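Local coordinates for protein dihydropteroate synthase (Anaplasma phagocytophilum, PDB 6UCZ) that probably catalyses the condensation of a dihydropterin pyrophosphate with para-aminobenzoate to form dihydropteroate in folate synthesis, and holds a pterin monophosphate here, at residues D167-G172 and G211-Y216; L177-I182 and I224-K229; P206-G211 and Y219-I224. All coordinates share one frame; numbering follows the deposited sequence.

Interaction 1: residues D167-G172 and G211-Y216; sequences DRSYVG and GKLPEY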
loop_
_atom_site.group_PDB
_atom_site.type_symbol
_atom_site.label_atom_id
_atom_site.label_comp_id
_atom_site.label_asym_id
_atom_site.label_seq_id
_atom_site.Cartn_x
_atom_site.Cartn_y
_atom_site.Cartn_z
ATOM N N ASP A 167 -13.294 -13.819 11.766
ATOM C CA ASP A 167 -13.517 -15.188 11.324
ATOM C C ASP A 167 -12.488 -15.622 10.287
ATOM O O ASP A 167 -12.364 -16.816 10.011
ATOM C CB ASP A 167 -14.940 -15.326 10.777
ATOM C CG ASP A 167 -15.310 -16.759 10.462
ATOM O OD1 ASP A 167 -15.010 -17.640 11.297
ATOM O OD2 ASP A 167 -15.918 -17.006 9.398
ATOM N N ARG A 168 -11.804 -14.675 9.648
ATOM C CA ARG A 168 -10.812 -14.961 8.609
ATOM C C ARG A 168 -9.470 -14.422 9.086
ATOM O O ARG A 168 -9.032 -13.346 8.672
ATOM C CB ARG A 168 -11.233 -14.382 7.249
ATOM C CG ARG A 168 -12.486 -15.084 6.708
ATOM C CD ARG A 168 -12.879 -14.561 5.343
ATOM N NE ARG A 168 -13.864 -13.488 5.428
ATOM C CZ ARG A 168 -13.576 -12.190 5.378
ATOM N NH1 ARG A 168 -12.310 -11.777 5.248
ATOM N NH2 ARG A 168 -14.560 -11.303 5.461
ATOM N N SER A 169 -8.831 -15.169 9.978
ATOM C CA SER A 169 -7.599 -14.732 10.629
ATOM C C SER A 169 -6.663 -15.925 10.769
ATOM O O SER A 169 -7.102 -17.031 11.103
ATOM C CB SER A 169 -7.907 -14.118 12.001
ATOM O OG SER A 169 -6.731 -13.664 12.643
ATOM N N TYR A 170 -5.370 -15.691 10.585
ATOM C CA TYR A 170 -4.411 -16.786 10.578
ATOM C C TYR A 170 -4.123 -17.245 11.998
ATOM O O TYR A 170 -3.960 -16.431 12.908
ATOM C CB TYR A 170 -3.083 -16.370 9.917
ATOM C CG TYR A 170 -2.067 -17.499 9.952
ATOM C CD1 TYR A 170 -2.065 -18.480 8.963
ATOM C CD2 TYR A 170 -1.141 -17.618 11.002
ATOM C CE1 TYR A 170 -1.172 -19.535 8.994
ATOM C CE2 TYR A 170 -0.240 -18.678 11.046
ATOM C CZ TYR A 170 -0.267 -19.635 10.031
ATOM O OH TYR A 170 0.604 -20.698 10.040
ATOM N N VAL A 171 -4.062 -18.563 12.168
ATOM C CA VAL A 171 -3.690 -19.231 13.408
ATOM C C VAL A 171 -2.697 -20.327 13.043
ATOM O O VAL A 171 -2.821 -20.955 11.987
ATOM C CB VAL A 171 -4.915 -19.830 14.144
ATOM C CG1 VAL A 171 -5.916 -18.745 14.516
ATOM C CG2 VAL A 171 -5.586 -20.872 13.292
ATOM N N GLY A 172 -1.680 -20.525 13.877
ATOM C CA GLY A 172 -0.683 -21.534 13.588
ATOM C C GLY A 172 0.716 -20.957 13.633
ATOM O O GLY A 172 0.942 -19.874 14.181
ATOM N N GLY A 211 -6.209 -9.828 8.324
ATOM C CA GLY A 211 -6.318 -11.173 8.856
ATOM C C GLY A 211 -5.097 -11.643 9.610
ATOM O O GLY A 211 -4.909 -12.850 9.781
ATOM N N LYS A 212 -4.279 -10.715 10.107
ATOM C CA LYS A 212 -3.010 -11.037 10.744
ATOM C C LYS A 212 -2.996 -10.336 12.093
ATOM O O LYS A 212 -2.907 -9.105 12.156
ATOM C CB LYS A 212 -1.848 -10.570 9.868
ATOM C CG LYS A 212 -1.875 -11.183 8.473
ATOM C CD LYS A 212 -0.783 -10.621 7.590
ATOM C CE LYS A 212 -0.904 -11.164 6.171
ATOM N NZ LYS A 212 -2.042 -10.554 5.429
ATOM N N LEU A 213 -3.044 -11.122 13.164
ATOM C CA LEU A 213 -3.015 -10.577 14.502
ATOM C C LEU A 213 -1.678 -9.880 14.743
ATOM O O LEU A 213 -0.698 -10.139 14.037
ATOM C CB LEU A 213 -3.275 -11.676 15.525
ATOM C CG LEU A 213 -4.712 -12.184 15.490
ATOM C CD1 LEU A 213 -4.881 -13.373 16.413
ATOM C CD2 LEU A 213 -5.679 -11.067 15.854
ATOM N N PRO A 214 -1.619 -8.981 15.726
ATOM C CA PRO A 214 -0.371 -8.208 15.930
ATOM C C PRO A 214 0.912 -9.028 15.972
ATOM O O PRO A 214 1.883 -8.659 15.299
ATOM C CB PRO A 214 -0.630 -7.488 17.262
ATOM C CG PRO A 214 -2.099 -7.309 17.320
ATOM C CD PRO A 214 -2.702 -8.541 16.623
ATOM N N GLU A 215 0.943 -10.139 16.716
ATOM C CA GLU A 215 2.150 -10.964 16.770
ATOM C C GLU A 215 2.590 -11.414 15.382
ATOM O O GLU A 215 3.791 -11.448 15.087
ATOM C CB GLU A 215 1.927 -12.176 17.663
ATOM C CG GLU A 215 1.626 -11.826 19.112
ATOM C CD GLU A 215 0.142 -11.537 19.359
ATOM O OE1 GLU A 215 -0.270 -11.579 20.542
ATOM O OE2 GLU A 215 -0.611 -11.281 18.382
ATOM N N TYR A 216 1.635 -11.811 14.526
ATOM C CA TYR A 216 1.996 -12.268 13.189
ATOM C C TYR A 216 2.471 -11.115 12.314
ATOM O O TYR A 216 3.384 -11.290 11.501
ATOM C CB TYR A 216 0.814 -12.987 12.529
ATOM C CG TYR A 216 0.417 -14.262 13.238
ATOM C CD1 TYR A 216 1.238 -15.387 13.215
ATOM C CD2 TYR A 216 -0.788 -14.346 13.923
ATOM C CE1 TYR A 216 0.867 -16.569 13.886
ATOM C CE2 TYR A 216 -1.167 -15.508 14.582
ATOM C CZ TYR A 216 -0.344 -16.619 14.561
ATOM O OH TYR A 216 -0.750 -17.777 15.222
HETATM O O HOH W 1 -3.910 -13.633 12.654
#

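Interaction 2: residues L177-I182 and I224-K229; sequences LLNEII and IGKLKK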
loop_
_atom_site.group_PDB
_atom_site.type_symbol
_atom_site.label_atom_id
_atom_site.label_comp_id
_atom_site.label_asym_id
_atom_site.label_seq_id
_atom_site.Cartn_x
_atom_site.Cartn_y
_atom_site.Cartn_z
ATOM N N LEU A 177 2.771 -19.085 8.012
ATOM C CA LEU A 177 2.054 -17.925 7.482
ATOM C C LEU A 177 2.869 -17.201 6.413
ATOM O O LEU A 177 2.330 -16.807 5.368
ATOM C CB LEU A 177 1.684 -16.957 8.606
ATOM C CG LEU A 177 1.172 -15.594 8.110
ATOM C CD1 LEU A 177 -0.180 -15.713 7.388
ATOM C CD2 LEU A 177 1.041 -14.623 9.261
ATOM N N LEU A 178 4.164 -16.997 6.663
ATOM C CA LEU A 178 4.995 -16.299 5.688
ATOM C C LEU A 178 5.110 -17.102 4.399
ATOM O O LEU A 178 5.074 -16.534 3.302
ATOM C CB LEU A 178 6.380 -16.031 6.275
ATOM C CG LEU A 178 7.344 -15.165 5.453
ATOM C CD1 LEU A 178 6.647 -13.948 4.886
ATOM C CD2 LEU A 178 8.500 -14.731 6.333
ATOM N N ASN A 179 5.248 -18.426 4.518
ATOM C CA ASN A 179 5.277 -19.285 3.341
ATOM C C ASN A 179 3.973 -19.201 2.561
ATOM O O ASN A 179 3.982 -19.227 1.328
ATOM C CB ASN A 179 5.562 -20.728 3.738
ATOM C CG ASN A 179 6.985 -20.932 4.206
ATOM O OD1 ASN A 179 7.868 -20.132 3.904
ATOM N ND2 ASN A 179 7.213 -22.002 4.957
ATOM N N GLU A 180 2.838 -19.136 3.265
ATOM C CA GLU A 180 1.547 -19.032 2.587
ATOM C C GLU A 180 1.402 -17.698 1.870
ATOM O O GLU A 180 0.885 -17.643 0.744
ATOM C CB GLU A 180 0.401 -19.218 3.581
ATOM C CG GLU A 180 0.199 -20.647 4.079
ATOM C CD GLU A 180 -1.000 -20.757 5.007
ATOM O OE1 GLU A 180 -1.785 -19.779 5.076
ATOM O OE2 GLU A 180 -1.158 -21.814 5.660
ATOM N N ILE A 181 1.828 -16.609 2.515
ATOM C CA ILE A 181 1.755 -15.299 1.875
ATOM C C ILE A 181 2.572 -15.300 0.594
ATOM O O ILE A 181 2.131 -14.790 -0.442
ATOM C CB ILE A 181 2.241 -14.198 2.838
ATOM C CG1 ILE A 181 1.251 -13.980 3.984
ATOM C CG2 ILE A 181 2.531 -12.876 2.072
ATOM C CD1 ILE A 181 1.818 -13.111 5.099
ATOM N N ILE A 182 3.766 -15.890 0.641
ATOM C CA ILE A 182 4.636 -15.912 -0.530
ATOM C C ILE A 182 4.002 -16.722 -1.659
ATOM O O ILE A 182 4.016 -16.306 -2.827
ATOM C CB ILE A 182 6.025 -16.447 -0.135
ATOM C CG1 ILE A 182 6.806 -15.361 0.625
ATOM C CG2 ILE A 182 6.781 -16.984 -1.346
ATOM C CD1 ILE A 182 8.022 -15.871 1.330
ATOM N N ILE A 224 10.923 -9.445 6.784
ATOM C CA ILE A 224 10.560 -8.918 5.475
ATOM C C ILE A 224 11.624 -9.239 4.430
ATOM O O ILE A 224 11.327 -9.277 3.231
ATOM C CB ILE A 224 10.296 -7.393 5.573
ATOM C CG1 ILE A 224 9.510 -6.904 4.353
ATOM C CG2 ILE A 224 11.610 -6.610 5.725
ATOM C CD1 ILE A 224 8.081 -7.429 4.305
ATOM N N GLY A 225 12.866 -9.474 4.859
ATOM C CA GLY A 225 13.916 -9.867 3.931
ATOM C C GLY A 225 13.619 -11.152 3.178
ATOM O O GLY A 225 14.080 -11.330 2.047
ATOM N N LYS A 226 12.888 -12.085 3.804
ATOM C CA LYS A 226 12.516 -13.311 3.103
ATOM C C LYS A 226 11.566 -13.030 1.941
ATOM O O LYS A 226 11.654 -13.677 0.891
ATOM C CB LYS A 226 11.905 -14.322 4.071
ATOM C CG LYS A 226 11.660 -15.679 3.418
ATOM C CD LYS A 226 11.173 -16.725 4.407
ATOM C CE LYS A 226 10.767 -18.009 3.694
ATOM N NZ LYS A 226 10.509 -19.117 4.656
ATOM N N LEU A 227 10.653 -12.077 2.100
ATOM C CA LEU A 227 9.837 -11.670 0.961
ATOM C C LEU A 227 10.683 -10.939 -0.081
ATOM O O LEU A 227 10.485 -11.116 -1.289
ATOM C CB LEU A 227 8.686 -10.786 1.434
ATOM C CG LEU A 227 7.656 -10.370 0.381
ATOM C CD1 LEU A 227 7.028 -11.576 -0.312
ATOM C CD2 LEU A 227 6.599 -9.495 1.030
ATOM N N LYS A 228 11.628 -10.110 0.374
ATOM C CA LYS A 228 12.507 -9.387 -0.538
ATOM C C LYS A 228 13.361 -10.335 -1.373
ATOM O O LYS A 228 13.713 -10.009 -2.512
ATOM C CB LYS A 228 13.418 -8.450 0.256
ATOM C CG LYS A 228 12.742 -7.203 0.793
ATOM C CD LYS A 228 12.729 -6.120 -0.254
ATOM C CE LYS A 228 14.137 -5.829 -0.747
ATOM N NZ LYS A 228 14.084 -4.911 -1.899
ATOM N N LYS A 229 13.707 -11.509 -0.827
ATOM C CA LYS A 229 14.557 -12.463 -1.533
ATOM C C LYS A 229 13.896 -13.016 -2.784
ATOM O O LYS A 229 14.563 -13.692 -3.571
ATOM C CB LYS A 229 14.955 -13.617 -0.611
#

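Interaction 3: residues P206-G211 and Y219-I224; sequences PGLGFG and YIAKNI. With PMM (pterin-6-yl-methyl-monophosphate), chain C.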
loop_
_atom_site.group_PDB
_atom_site.type_symbol
_atom_site.label_atom_id
_atom_site.label_comp_id
_atom_site.label_asym_id
_atom_site.label_seq_id
_atom_site.Cartn_x
_atom_site.Cartn_y
_atom_site.Cartn_z
ATOM N N PRO A 206 2.830 -7.653 1.873
ATOM C CA PRO A 206 2.257 -8.743 2.688
ATOM C C PRO A 206 0.938 -8.410 3.365
ATOM O O PRO A 206 0.364 -9.298 4.014
ATOM C CB PRO A 206 3.345 -8.995 3.737
ATOM C CG PRO A 206 3.987 -7.639 3.904
ATOM C CD PRO A 206 4.018 -7.055 2.517
ATOM N N GLY A 207 0.461 -7.170 3.290
ATOM C CA GLY A 207 -0.809 -6.832 3.911
ATOM C C GLY A 207 -0.824 -6.994 5.423
ATOM O O GLY A 207 -1.623 -7.763 5.973
ATOM N N LEU A 208 0.047 -6.257 6.108
ATOM C CA LEU A 208 0.073 -6.290 7.566
ATOM C C LEU A 208 -1.297 -5.946 8.125
ATOM O O LEU A 208 -1.985 -5.053 7.623
ATOM C CB LEU A 208 1.132 -5.308 8.114
ATOM C CG LEU A 208 2.587 -5.488 7.662
ATOM C CD1 LEU A 208 3.577 -4.615 8.505
ATOM C CD2 LEU A 208 2.962 -6.955 7.793
ATOM N N GLY A 209 -1.721 -6.692 9.142
ATOM C CA GLY A 209 -3.023 -6.469 9.733
ATOM C C GLY A 209 -4.204 -7.121 9.020
ATOM O O GLY A 209 -5.276 -7.223 9.619
ATOM N N PHE A 210 -4.082 -7.491 7.743
ATOM C CA PHE A 210 -5.222 -8.059 7.005
ATOM C C PHE A 210 -5.353 -9.540 7.352
ATOM O O PHE A 210 -4.666 -10.403 6.804
ATOM C CB PHE A 210 -5.077 -7.828 5.504
ATOM C CG PHE A 210 -5.347 -6.403 5.096
ATOM C CD1 PHE A 210 -6.621 -6.015 4.686
ATOM C CD2 PHE A 210 -4.338 -5.443 5.149
ATOM C CE1 PHE A 210 -6.882 -4.696 4.325
ATOM C CE2 PHE A 210 -4.594 -4.120 4.799
ATOM C CZ PHE A 210 -5.865 -3.745 4.380
ATOM N N GLY A 211 -6.209 -9.828 8.324
ATOM C CA GLY A 211 -6.318 -11.173 8.856
ATOM C C GLY A 211 -5.097 -11.643 9.610
ATOM O O GLY A 211 -4.909 -12.850 9.781
ATOM N N TYR A 219 5.976 -10.453 13.186
ATOM C CA TYR A 219 6.815 -11.519 12.641
ATOM C C TYR A 219 7.130 -11.274 11.170
ATOM O O TYR A 219 8.272 -11.457 10.731
ATOM C CB TYR A 219 6.130 -12.878 12.829
ATOM C CG TYR A 219 6.938 -14.053 12.310
ATOM C CD1 TYR A 219 6.847 -14.461 10.980
ATOM C CD2 TYR A 219 7.806 -14.741 13.148
ATOM C CE1 TYR A 219 7.597 -15.541 10.505
ATOM C CE2 TYR A 219 8.553 -15.819 12.688
ATOM C CZ TYR A 219 8.446 -16.212 11.367
ATOM O OH TYR A 219 9.191 -17.281 10.918
ATOM N N ILE A 220 6.124 -10.872 10.391
ATOM C CA ILE A 220 6.328 -10.618 8.967
ATOM C C ILE A 220 7.278 -9.441 8.765
ATOM O O ILE A 220 8.223 -9.505 7.969
ATOM C CB ILE A 220 4.978 -10.353 8.276
ATOM C CG1 ILE A 220 4.054 -11.582 8.358
ATOM C CG2 ILE A 220 5.208 -9.892 6.831
ATOM C CD1 ILE A 220 4.656 -12.826 7.773
ATOM N N ALA A 221 7.013 -8.331 9.456
ATOM C CA ALA A 221 7.899 -7.171 9.370
ATOM C C ALA A 221 9.336 -7.560 9.709
ATOM O O ALA A 221 10.272 -7.232 8.969
ATOM C CB ALA A 221 7.401 -6.062 10.302
ATOM N N LYS A 222 9.526 -8.303 10.809
ATOM C CA LYS A 222 10.879 -8.688 11.206
ATOM C C LYS A 222 11.556 -9.513 10.126
ATOM O O LYS A 222 12.775 -9.414 9.934
ATOM C CB LYS A 222 10.847 -9.468 12.526
ATOM C CG LYS A 222 12.045 -10.381 12.744
ATOM C CD LYS A 222 12.009 -11.094 14.090
ATOM C CE LYS A 222 10.821 -12.043 14.206
ATOM N NZ LYS A 222 10.882 -12.872 15.455
ATOM N N ASN A 223 10.786 -10.323 9.400
ATOM C CA ASN A 223 11.341 -11.232 8.407
ATOM C C ASN A 223 11.065 -10.761 6.981
ATOM O O ASN A 223 11.007 -11.574 6.056
ATOM C CB ASN A 223 10.804 -12.647 8.625
ATOM C CG ASN A 223 11.401 -13.316 9.854
ATOM O OD1 ASN A 223 10.744 -13.489 10.884
ATOM N ND2 ASN A 223 12.659 -13.690 9.745
ATOM N N ILE A 224 10.923 -9.445 6.784
ATOM C CA ILE A 224 10.560 -8.918 5.475
ATOM C C ILE A 224 11.624 -9.239 4.430
ATOM O O ILE A 224 11.327 -9.277 3.231
ATOM C CB ILE A 224 10.296 -7.393 5.573
ATOM C CG1 ILE A 224 9.510 -6.904 4.353
ATOM C CG2 ILE A 224 11.610 -6.610 5.725
ATOM C CD1 ILE A 224 8.081 -7.429 4.305
HETATM N N5 PMM C . -3.454 -0.904 4.124
HETATM C C6 PMM C . -4.617 -0.260 3.975
HETATM C C7 PMM C . -5.051 0.149 2.727
HETATM N N8 PMM C . -4.380 -0.066 1.590
HETATM N N1 PMM C . -2.519 -0.912 0.577
HETATM C C2 PMM C . -1.361 -1.557 0.655
HETATM N N2 PMM C . -0.663 -1.806 -0.458
HETATM N N3 PMM C . -0.835 -2.008 1.836
HETATM C C4 PMM C . -1.427 -1.869 3.070
HETATM O O4 PMM C . -0.902 -2.326 4.085
HETATM C C4A PMM C . -2.721 -1.156 3.029
HETATM C C8A PMM C . -3.217 -0.710 1.750
HETATM C C9 PMM C . -5.431 -0.069 5.230
HETATM O O10 PMM C . -4.787 0.912 6.069
HETATM P PA PMM C . -5.393 2.397 6.289
HETATM O O1P PMM C . -4.524 2.997 7.406
HETATM O O2P PMM C . -6.798 2.240 6.854
HETATM O O3P PMM C . -5.346 3.167 5.011
#

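Interaction 1: residues D167-G172 and G211-Y216
The carbonyl oxygen of Gly-211 is gripped from several directions. Tyr-170 N donates to Gly-211 O at 3.0 Å, a fairly straight bond (162° at the hydrogen) that comes in almost in line with the C=O. Water 1 gives Gly-211 O a second hydrogen, and Ser-169 CA adds a CA-H...O contact at 3.4 Å. The water itself makes four bonds: it accepts from Ser-169 OG (2.8 Å) and from Leu-213 N (2.7 Å), and donates to Tyr-170 O as well as Gly-211 O. Ser-169 reaches it because its OG lies anti to the backbone N (chi1 -179°). Leu-213, the N-cap residue of helix 214-222, also rests its CG against Ser-169 OG.

Two tyrosines carry the other half of the contact. The CD2 edge of Tyr-170 points at one face of Tyr-216, 3.7 Å from its CE1, in a T-shaped pair with planes at 88° and centroids 5.1 Å apart. The Tyr-216 hydroxyl then donates to Gly-172 O at 2.9 Å, in the carbonyl plane and on a lone pair. At its own far end, Tyr-170 OH bonds Gln-173 O.

Backbone bond, shared water and phenol thus pin the loop after strand 153-157 to the start of helix 214-222. The Tyr-216 ring is fixed at its hydroxyl and on one face, which should restrict its rotation, while one water ties together four polar groups from both segments.

Interaction 2: residues L177-I182 and I224-K229
The side-chain amide of Asn-179, the flat group of this contact, is met at its oxygen, in its own plane, by the ammonium group of Lys-226: NZ donates to OD1 at 2.9 Å, on a lone pair, with a C=O...N angle of 144°. The bond bridges two neighbouring helices in the outer layer of a TIM barrel, helix 174-194 and helix 224-228, whose segments run in the same general direction with a crossing angle of -29° and a closest axial approach of 10.8 Å.

Lys-226 reaches across to helix 174-194 with an extended chain. Its CG is anti to the backbone N (chi1 -173°), and the later torsions keep the chain straight, which carries NZ to the neighbouring helix. The methylenes are used on the way: Leu-178 CD2 lies against Lys-226 CD at 3.9 Å, and Ile-182 CD1 approaches Lys-226 CG, the two side chains crossing at about a right angle. The polar bond therefore sits on the outer, solvent-facing side, where Asn-179 and Lys-226 are exposed, above an apolar layer. On its inner side Leu-178 continues onto Ile-220 of helix 214-222. Further along the helix, Ile-182 and Leu-227 slide past each other in opposite directions, with Ile-182 CG1 3.9 Å from Leu-227 CD1.

Interaction 3: residues P206-G211 and Y219-I224
Ile-220 CG2 touches two side chains of the loop, 3.7 Å from Pro-206 CB and 3.8 Å from Leu-208 CD2. This methyl reaches them because it is the branch anti to the backbone N, while CG1 (chi1 -63°) is anti to the carbonyl carbon; both loop side chains run past Ile-220 in the opposite direction. At one end of the patch Ile-224 CD1 meets Pro-206 CG at 4.1 Å, crossing the proline ring at about a right angle. At the other, Leu-208 CD1 looks at Ala-221 CB from 4.5 Å. All five residues are buried, and the contact is purely apolar.

Behind Ile-220, Leu-178 and Ile-181 of helix 174-194 form the next layer, and Leu-208 and Ile-224 both touch Val-236 of strand 235-236. The loop has its own framework: a type II turn runs from Gly-207 to Phe-210, closed by Phe-210 N to Gly-207 O at 3.0 Å. Lys-212 NZ ties Gly-207 O to Phe-210 O from outside the turn, and Ser-217 OG takes the N-H of Gly-209.

The turn places the Phe-210 ring in the ligand pocket. There the ring edge meets pterin-6-yl-methyl-monophosphate, with CE2 3.5 Å from N5 and CZ 3.7 Å from C6, and the ring stands nearly perpendicular to the pterin. Two pocket residues link loop and ligand: Asp-205 holds Gly-207 N through OD1 and the ligand through OD2, and Lys-241 NZ bonds both Leu-208 O and the ligand. A loop leaving the C-terminal end of a strand, packed on the helix that follows and edging the ligand, is characteristic of TIM-barrel active sites, here the pterin site of dihydropteroate synthase.

Overall arrangement
The three contacts follow one stretch of the TIM barrel, from the loop after strand 153-157 through helix 174-194 and strand 202-205 to helices 214-222 and 224-228. Interactions 1 and 3 have centres about 10 Å apart, share Gly-211 and both use helix 214-222; interactions 2 and 3 lie about 9 Å apart and share Ile-224; interactions 1 and 2 are about 15 Å apart. Along the chain, interaction 3 falls between the two segments of interaction 2, whereas interaction 1 alternates with each of the others. The outer contacts thereby join loop and helices around the buried one, which continues directly into the pterin pocket through Phe-210.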